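PDB 3WGY: meso-diaminopimelate dehydrogenase from Clostridium tetani, which catalyses the reversible NADP-dependent oxidative deamination of the D-centre of meso-diaminopimelate. Local coordinates for residues T121-P125 against G126-L130; E274-A277 against E278-S282. The protein carries 6 engineered substitutions. All blocks are in the same frame, centred on the assembly; numbering follows the deposited sequence.

Contact 1. Residues T121-P125 against G126-L130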
ATOM      1  N   THR B 121       6.526   2.692  13.752  1.00 35.37           N
ATOM      2  CA  THR B 121       6.366   1.794  12.615  1.00 37.04           C
ATOM      3  C   THR B 121       5.676   0.523  13.133  1.00 36.46           C
ATOM      4  O   THR B 121       5.546   0.332  14.345  1.00 37.65           O
ATOM      5  CB  THR B 121       7.724   1.464  11.939  1.00 38.01           C
ATOM      6  OG1 THR B 121       7.484   0.742  10.721  1.00 39.29           O
ATOM      7  CG2 THR B 121       8.599   0.642  12.848  1.00 39.34           C
ATOM      8  N   GLY B 122       5.226  -0.328  12.216  1.00 36.69           N
ATOM      9  CA  GLY B 122       4.517  -1.547  12.579  1.00 34.89           C
ATOM     10  C   GLY B 122       3.324  -1.604  11.638  1.00 35.73           C
ATOM     11  O   GLY B 122       3.417  -1.050  10.535  1.00 36.31           O
ATOM     12  N   TRP B 123       2.219  -2.248  12.019  1.00 33.32           N
ATOM     13  CA  TRP B 123       1.083  -2.257  11.101  1.00 34.06           C
ATOM     14  C   TRP B 123       0.150  -1.079  11.365  1.00 33.94           C
ATOM     15  O   TRP B 123      -0.426  -0.531  10.433  1.00 32.85           O
ATOM     16  CB  TRP B 123       0.333  -3.612  11.075  1.00 35.09           C
ATOM     17  CG  TRP B 123      -0.163  -4.222  12.366  1.00 38.05           C
ATOM     18  CD1 TRP B 123       0.583  -4.856  13.321  1.00 38.78           C
ATOM     19  CD2 TRP B 123      -1.537  -4.367  12.771  1.00 39.29           C
ATOM     20  NE1 TRP B 123      -0.240  -5.393  14.287  1.00 40.51           N
ATOM     21  CE2 TRP B 123      -1.544  -5.107  13.976  1.00 38.51           C
ATOM     22  CE3 TRP B 123      -2.759  -3.944  12.231  1.00 37.79           C
ATOM     23  CZ2 TRP B 123      -2.727  -5.435  14.652  1.00 38.19           C
ATOM     24  CZ3 TRP B 123      -3.938  -4.274  12.905  1.00 37.88           C
ATOM     25  CH2 TRP B 123      -3.910  -5.012  14.101  1.00 35.25           C
ATOM     26  N   ASP B 124       0.004  -0.684  12.629  1.00 35.78           N
ATOM     27  CA  ASP B 124      -0.783   0.506  12.965  1.00 35.86           C
ATOM     28  C   ASP B 124      -0.431   0.974  14.364  1.00 36.35           C
ATOM     29  O   ASP B 124      -0.864   0.385  15.356  1.00 36.67           O
ATOM     30  CB  ASP B 124      -2.293   0.275  12.876  1.00 35.03           C
ATOM     31  CG  ASP B 124      -3.076   1.593  12.803  1.00 36.01           C
ATOM     32  OD1 ASP B 124      -2.438   2.671  12.883  1.00 32.65           O
ATOM     33  OD2 ASP B 124      -4.321   1.560  12.663  1.00 33.32           O
ATOM     34  N   PRO B 125       0.351   2.060  14.463  1.00 36.12           N
ATOM     35  CA  PRO B 125       0.885   2.826  13.326  1.00 34.58           C
ATOM     36  C   PRO B 125       1.858   2.046  12.438  1.00 34.28           C
ATOM     37  O   PRO B 125       2.431   1.032  12.847  1.00 34.42           O
ATOM     38  CB  PRO B 125       1.557   4.015  14.010  1.00 33.63           C
ATOM     39  CG  PRO B 125       2.102   3.384  15.259  1.00 32.15           C
ATOM     40  CD  PRO B 125       0.921   2.551  15.732  1.00 36.49           C
ATOM     41  N   GLY B 126       2.038   2.540  11.217  1.00 35.00           N
ATOM     42  CA  GLY B 126       2.931   1.890  10.280  1.00 32.58           C
ATOM     43  C   GLY B 126       2.272   1.704   8.929  1.00 29.84           C
ATOM     44  O   GLY B 126       1.967   2.678   8.239  1.00 29.51           O
ATOM     45  N   LEU B 127       2.030   0.451   8.552  1.00 29.02           N
ATOM     46  CA  LEU B 127       1.416   0.178   7.258  1.00 26.85           C
ATOM     47  C   LEU B 127       0.031   0.807   7.108  1.00 25.79           C
ATOM     48  O   LEU B 127      -0.296   1.343   6.051  1.00 23.81           O
ATOM     49  CB  LEU B 127       1.347  -1.329   7.014  1.00 25.46           C
ATOM     50  CG  LEU B 127       2.694  -2.040   7.188  1.00 24.28           C
ATOM     51  CD1 LEU B 127       2.546  -3.499   6.796  1.00 25.91           C
ATOM     52  CD2 LEU B 127       3.754  -1.367   6.327  1.00 28.68           C
ATOM     53  N   PHE B 128      -0.786   0.754   8.153  1.00 24.23           N
ATOM     54  CA  PHE B 128      -2.110   1.346   8.046  1.00 26.00           C
ATOM     55  C   PHE B 128      -2.018   2.847   7.825  1.00 26.29           C
ATOM     56  O   PHE B 128      -2.793   3.418   7.058  1.00 25.17           O
ATOM     57  CB  PHE B 128      -2.943   1.028   9.293  1.00 26.75           C
ATOM     58  CG  PHE B 128      -3.562  -0.344   9.273  1.00 27.76           C
ATOM     59  CD1 PHE B 128      -3.187  -1.280   8.317  1.00 27.98           C
ATOM     60  CD2 PHE B 128      -4.507  -0.705  10.219  1.00 30.42           C
ATOM     61  CE1 PHE B 128      -3.750  -2.556   8.312  1.00 31.84           C
ATOM     62  CE2 PHE B 128      -5.076  -1.981  10.219  1.00 31.04           C
ATOM     63  CZ  PHE B 128      -4.698  -2.905   9.268  1.00 30.69           C
ATOM     64  N   SER B 129      -1.051   3.478   8.489  1.00 26.21           N
ATOM     65  CA  SER B 129      -0.828   4.911   8.372  1.00 26.70           C
ATOM     66  C   SER B 129      -0.515   5.267   6.923  1.00 24.99           C
ATOM     67  O   SER B 129      -1.075   6.208   6.372  1.00 24.88           O
ATOM     68  CB  SER B 129       0.353   5.339   9.256  1.00 26.62           C
ATOM     69  OG  SER B 129       0.244   4.781  10.554  1.00 29.74           O
ATOM     70  N   LEU B 130       0.390   4.505   6.313  1.00 25.79           N
ATOM     71  CA  LEU B 130       0.784   4.749   4.930  1.00 25.12           C
ATOM     72  C   LEU B 130      -0.415   4.656   4.002  1.00 23.26           C
ATOM     73  O   LEU B 130      -0.556   5.458   3.076  1.00 23.86           O
ATOM     74  CB  LEU B 130       1.834   3.730   4.479  1.00 23.40           C
ATOM     75  CG  LEU B 130       3.260   3.903   5.002  1.00 24.18           C
ATOM     76  CD1 LEU B 130       4.028   2.590   4.867  1.00 23.66           C
ATOM     77  CD2 LEU B 130       3.946   5.050   4.221  1.00 20.94           C
TER
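Trp123 holds its indole between backbone N and carbonyl carbon (chi1 54°), and Phe128 puts CG opposite its own carbonyl carbon (chi1 -81°). These settings lay the two side chains side by side, pointing the same way. The edge of the six-membered ring of Trp123 then meets the face of Phe128 in an offset T-shaped pair, planes at 85°, with Trp123 CE3 3.6 Å from Phe128 CE2. Asp124 crosses Phe128 at about a right angle. Its OD2 sits at the edge of that ring, 3.3 Å from Phe128 CD2, makes a salt bridge to Arg132 and accepts a hydrogen bond from Trp148 NE1. The segment is the start of helix 123-138, with Gly122 as N-cap. Its first turn is wide, of pi type: Leu127 N bonds to Gly122 O at 2.8 Å and Phe128 N to Trp123 O at 2.6 Å. The cis peptide before Pro125 lies within this turn. Gly126 packs its CA 3.0 Å from Gly122 O as a CH...O contact. Ser129 OG accepts from Gly126 N at 2.9 Å, nearly straight, and also bonds to the C-terminal Leu326 of the second subunit.

Contact 2. Residues E274-A277 against E278-S282. Engineered in segment 274-277: Ser276 (natural residue Asn).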
ATOM      1  N   GLU B 274      -2.062 -14.293  11.657  1.00 31.92           N
ATOM      2  CA  GLU B 274      -2.227 -15.380  12.617  1.00 32.85           C
ATOM      3  C   GLU B 274      -1.390 -15.039  13.852  1.00 30.92           C
ATOM      4  O   GLU B 274      -1.718 -15.425  14.974  1.00 29.31           O
ATOM      5  CB  GLU B 274      -1.757 -16.707  12.012  1.00 35.47           C
ATOM      6  CG  GLU B 274      -2.103 -17.932  12.848  1.00 40.21           C
ATOM      7  CD  GLU B 274      -1.481 -19.216  12.302  1.00 42.03           C
ATOM      8  OE1 GLU B 274      -1.539 -19.429  11.074  1.00 40.53           O
ATOM      9  OE2 GLU B 274      -0.944 -20.014  13.105  1.00 44.24           O
ATOM     10  N   SER B 275      -0.313 -14.295  13.630  1.00 30.95           N
ATOM     11  CA  SER B 275       0.580 -13.883  14.700  1.00 29.76           C
ATOM     12  C   SER B 275       0.893 -12.392  14.589  1.00 30.82           C
ATOM     13  O   SER B 275       1.820 -11.986  13.880  1.00 28.92           O
ATOM     14  CB  SER B 275       1.873 -14.694  14.637  1.00 32.32           C
ATOM     15  OG  SER B 275       2.751 -14.331  15.684  1.00 33.49           O
ATOM     16  N   SER B 276       0.112 -11.583  15.299  1.00 28.53           N
ATOM     17  CA  SER B 276       0.279 -10.145  15.284  1.00 32.93           C
ATOM     18  C   SER B 276       1.695  -9.704  15.625  1.00 32.51           C
ATOM     19  O   SER B 276       2.295  -8.917  14.901  1.00 34.05           O
ATOM     20  CB  SER B 276      -0.695  -9.490  16.269  1.00 36.29           C
ATOM     21  OG  SER B 276      -0.523  -8.081  16.266  1.00 40.60           O
ATOM     22  N   ALA B 277       2.225 -10.219  16.726  1.00 32.16           N
ATOM     23  CA  ALA B 277       3.566  -9.849  17.177  1.00 32.43           C
ATOM     24  C   ALA B 277       4.676 -10.147  16.175  1.00 33.12           C
ATOM     25  O   ALA B 277       5.583  -9.332  15.983  1.00 33.44           O
ATOM     26  CB  ALA B 277       3.870 -10.528  18.506  1.00 32.84           C
ATOM     27  N   GLU B 278       4.623 -11.309  15.540  1.00 31.76           N
ATOM     28  CA  GLU B 278       5.653 -11.653  14.572  1.00 33.86           C
ATOM     29  C   GLU B 278       5.554 -10.800  13.308  1.00 32.30           C
ATOM     30  O   GLU B 278       6.546 -10.600  12.598  1.00 30.26           O
ATOM     31  CB  GLU B 278       5.567 -13.132  14.213  1.00 34.80           C
ATOM     32  CG  GLU B 278       5.747 -14.044  15.410  1.00 41.39           C
ATOM     33  CD  GLU B 278       6.229 -15.417  15.009  1.00 43.69           C
ATOM     34  OE1 GLU B 278       5.551 -16.085  14.197  1.00 45.64           O
ATOM     35  OE2 GLU B 278       7.300 -15.821  15.502  1.00 48.34           O
ATOM     36  N   PHE B 279       4.361 -10.292  13.023  1.00 30.46           N
ATOM     37  CA  PHE B 279       4.204  -9.464  11.841  1.00 29.68           C
ATOM     38  C   PHE B 279       4.807  -8.106  12.149  1.00 28.89           C
ATOM     39  O   PHE B 279       5.550  -7.551  11.346  1.00 28.34           O
ATOM     40  CB  PHE B 279       2.740  -9.300  11.467  1.00 30.05           C
ATOM     41  CG  PHE B 279       2.541  -8.505  10.211  1.00 32.02           C
ATOM     42  CD1 PHE B 279       2.780  -9.079   8.964  1.00 32.95           C
ATOM     43  CD2 PHE B 279       2.166  -7.172  10.272  1.00 31.14           C
ATOM     44  CE1 PHE B 279       2.644  -8.331   7.791  1.00 33.65           C
ATOM     45  CE2 PHE B 279       2.028  -6.411   9.107  1.00 32.15           C
ATOM     46  CZ  PHE B 279       2.267  -6.994   7.866  1.00 33.12           C
ATOM     47  N   THR B 280       4.479  -7.573  13.318  1.00 29.59           N
ATOM     48  CA  THR B 280       5.027  -6.292  13.744  1.00 31.31           C
ATOM     49  C   THR B 280       6.551  -6.389  13.697  1.00 30.73           C
ATOM     50  O   THR B 280       7.233  -5.466  13.255  1.00 32.33           O
ATOM     51  CB  THR B 280       4.609  -5.962  15.184  1.00 30.72           C
ATOM     52  OG1 THR B 280       3.183  -5.878  15.252  1.00 35.25           O
ATOM     53  CG2 THR B 280       5.223  -4.634  15.620  1.00 30.46           C
ATOM     54  N   SER B 281       7.071  -7.519  14.155  1.00 30.89           N
ATOM     55  CA  SER B 281       8.511  -7.761  14.159  1.00 31.26           C
ATOM     56  C   SER B 281       9.107  -7.756  12.751  1.00 31.86           C
ATOM     57  O   SER B 281      10.197  -7.219  12.534  1.00 32.30           O
ATOM     58  CB  SER B 281       8.816  -9.098  14.831  1.00 32.33           C
ATOM     59  OG  SER B 281       8.512  -9.046  16.208  1.00 34.07           O
ATOM     60  N   SER B 282       8.403  -8.365  11.800  1.00 31.66           N
ATOM     61  CA  SER B 282       8.885  -8.403  10.421  1.00 32.09           C
ATOM     62  C   SER B 282       8.933  -6.992   9.868  1.00 31.00           C
ATOM     63  O   SER B 282       9.858  -6.629   9.140  1.00 30.13           O
ATOM     64  CB  SER B 282       7.966  -9.250   9.537  1.00 31.11           C
ATOM     65  OG  SER B 282       8.075 -10.612   9.868  1.00 37.06           O
TER
HETATM   66  O   HOH W   1       1.078  -6.217  17.899  1.00 53.12           O
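Ser275 and Glu278 meet at the start of helix 276-296, where Ser275 is the N-cap residue. Glu278 sets CG anti to its carbonyl carbon (chi1 -60°) and runs on extended, which carries its carboxylate past Ser275 to Thr259 of the second subunit.

The tight part is this pair and the backbone of the first turn. Ser275 OG lies 3.0 Å from Glu278 CG, a close van der Waals approach to the aliphatic part of that side chain. Phe279 N bonds to Ser275 O at 3.2 Å, with the donor in the carbonyl plane. Thr280 N reaches Ser276 O at 3.0 Å and is straighter, 169° at the hydrogen. Ser281 N bonds to Ala277 O. The same oxygen has Ser281 OG 3.0 Å away, but that hydroxyl also bonds to Ile15 O of the neighbouring helix 14-23. The ring of Phe279 projects off the turn onto Trp123, Leu127 and strand 264-273.

The side with Ser276 and Thr280 is looser. Their hydroxyls are 4.4 Å apart, OG to OG1, and a water joins them. It lies 3.0 Å from Ser276 OG and makes a weak bond to Thr280 OG1. Ser276 is an engineered residue, asparagine in the natural sequence, and its OG also has a weak bond from Trp123 NE1.

Ser275 O also accepts from Gln265 NE2 of the second subunit. The N-cap carbonyl thus serves both the helix and the dimer interface, and with the Glu278 carboxylate it ties the helix start to the second subunit.

Overall arrangement
Contacts 1 and 2 are both first turns of helices, 123-138 and 276-296. The two helix starts pack on each other, with Trp123 against the start of 276-296. Contact 1 is the more buried. It combines an aromatic pair with glycine-dependent close packing and a wide turn. Contact 2 is only partly buried, and its chemistry is mostly hydroxyl and backbone bonds, with one bridging water. Strand 264-273 packs against both through Phe128 and Phe279. The second subunit also reaches both, with parts that include its C-terminal residues at 121-130 and residues 259-265 at 274-282. The bound keto acid lies about 10 Å from the Trp123 side chain and 11 Å from that of Ser276.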